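Local structure of flagellar hook-associated protein 2 (6IWY) at residues 154-159 with 164-169. The protein caps the growing tip of the flagellar filament, promoting polymerization of flagellin monomers there and preventing them from leaking out unpolymerized. Sequence-based numbering, arbitrary orientation.
Sequences SLNLKG and MHEVPI
Leu155 and Val167 form a hydrogen-bonded pair of an antiparallel beta hairpin, and Leu157 and His165 form the next. The hairpin supplies the two inner strands of a four-stranded antiparallel sheet. On one face of the hairpin, Leu157 and Val167 pack against helix 179-196 and Phe200. Ile169 reaches back over Leu155 on this side, with CD1 3.6 Å from Leu155 CD1. Ile169 CG1 lies anti to the carbonyl carbon (chi1 -83°), and the bend at chi2 turns CD1 toward the leucine. The His165 ring presents an edge to Gly159 CA, while its NE2 is hydrogen-bonded to Asp161 in the turn.

Ser154, Asn156, Glu166 and Met164 line the other face. Glu166 runs extended beyond CG, and its OE2 accepts a hydrogen bond from Ser154 OG at 3.1 Å through the anti lone pair. Lys233, on strand 230-233 beside strand 154-158, makes a long, weak ion pair with the same oxygen. Asn156 OD1 lies against Glu166 CG, with the amide plane 61° from the carboxylate plane. Met164 bends at chi2 and chi3, folding its thioether back over the neighbouring strand. Met164 SD lies 3.5 Å from Lys158 N, and Met164 CE rests 3.3 Å from Asn156 O and beside Asn156 ND2.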
# COMPACT_ATOMS: atom_id res chain seq x y z
N SER A 154 -6.44 -19.97 5.37
CA SER A 154 -6.46 -19.02 6.49
C SER A 154 -5.67 -17.76 6.15
O SER A 154 -4.72 -17.82 5.39
CB SER A 154 -5.90 -19.63 7.76
OG SER A 154 -4.50 -19.63 7.74
N LEU A 155 -6.11 -16.65 6.72
CA LEU A 155 -5.53 -15.34 6.53
C LEU A 155 -4.64 -15.04 7.73
O LEU A 155 -5.13 -15.02 8.88
CB LEU A 155 -6.63 -14.27 6.52
CG LEU A 155 -7.19 -13.82 5.20
CD1 LEU A 155 -8.39 -12.98 5.45
CD2 LEU A 155 -6.09 -13.02 4.50
N ASN A 156 -3.36 -14.78 7.46
CA ASN A 156 -2.43 -14.35 8.49
C ASN A 156 -2.16 -12.86 8.37
O ASN A 156 -1.55 -12.42 7.39
CB ASN A 156 -1.13 -15.09 8.35
CG ASN A 156 -0.76 -15.80 9.58
OD1 ASN A 156 -1.26 -16.92 9.82
ND2 ASN A 156 0.09 -15.19 10.40
N LEU A 157 -2.63 -12.11 9.37
CA LEU A 157 -2.52 -10.68 9.43
C LEU A 157 -1.98 -10.29 10.77
O LEU A 157 -2.07 -11.08 11.74
CB LEU A 157 -3.89 -10.05 9.27
CG LEU A 157 -4.53 -10.20 7.90
CD1 LEU A 157 -6.06 -10.32 8.01
CD2 LEU A 157 -4.16 -9.01 7.09
N LYS A 158 -1.45 -9.06 10.84
CA LYS A 158 -1.00 -8.46 12.09
C LYS A 158 -2.20 -7.92 12.85
O LYS A 158 -2.99 -7.18 12.31
CB LYS A 158 -0.03 -7.32 11.81
CG LYS A 158 0.72 -6.90 13.04
CD LYS A 158 1.79 -5.86 12.75
CE LYS A 158 1.24 -4.44 12.60
NZ LYS A 158 2.22 -3.47 13.17
N GLY A 159 -2.33 -8.28 14.11
CA GLY A 159 -3.48 -7.89 14.93
C GLY A 159 -3.33 -6.59 15.71
O GLY A 159 -2.28 -5.98 15.78
N MET A 164 1.27 -11.41 14.75
CA MET A 164 0.57 -12.12 13.67
C MET A 164 -0.41 -13.16 14.27
O MET A 164 -0.11 -13.85 15.25
CB MET A 164 1.54 -12.81 12.69
CG MET A 164 2.48 -11.90 11.89
SD MET A 164 1.69 -10.71 10.76
CE MET A 164 0.89 -11.80 9.57
N HIS A 165 -1.59 -13.24 13.67
CA HIS A 165 -2.64 -14.24 14.05
C HIS A 165 -3.29 -14.81 12.81
O HIS A 165 -3.33 -14.18 11.78
CB HIS A 165 -3.73 -13.61 14.89
CG HIS A 165 -3.24 -13.08 16.20
ND1 HIS A 165 -3.14 -13.86 17.32
CD2 HIS A 165 -2.81 -11.85 16.55
CE1 HIS A 165 -2.66 -13.13 18.31
NE2 HIS A 165 -2.45 -11.90 17.87
N GLU A 166 -3.85 -15.98 12.96
CA GLU A 166 -4.38 -16.76 11.87
C GLU A 166 -5.91 -16.71 11.96
O GLU A 166 -6.49 -16.96 13.00
CB GLU A 166 -3.86 -18.19 12.01
CG GLU A 166 -3.52 -18.84 10.68
CD GLU A 166 -2.58 -20.07 10.78
OE1 GLU A 166 -1.98 -20.34 11.87
OE2 GLU A 166 -2.45 -20.78 9.73
N VAL A 167 -6.57 -16.32 10.88
CA VAL A 167 -8.03 -16.29 10.84
C VAL A 167 -8.48 -17.36 9.86
O VAL A 167 -8.27 -17.22 8.64
CB VAL A 167 -8.52 -14.94 10.34
CG1 VAL A 167 -10.03 -14.92 10.30
CG2 VAL A 167 -7.94 -13.79 11.21
N PRO A 168 -9.06 -18.45 10.36
CA PRO A 168 -9.56 -19.48 9.46
C PRO A 168 -10.58 -18.90 8.55
O PRO A 168 -11.29 -18.05 8.98
CB PRO A 168 -10.23 -20.47 10.42
CG PRO A 168 -9.53 -20.30 11.72
CD PRO A 168 -9.12 -18.86 11.77
N ILE A 169 -10.65 -19.31 7.30
CA ILE A 169 -11.75 -18.89 6.44
C ILE A 169 -12.54 -20.11 5.98
O ILE A 169 -12.04 -20.93 5.22
CB ILE A 169 -11.26 -18.06 5.22
CG1 ILE A 169 -11.06 -16.58 5.62
CG2 ILE A 169 -12.28 -18.11 4.06
CD1 ILE A 169 -9.74 -16.24 6.30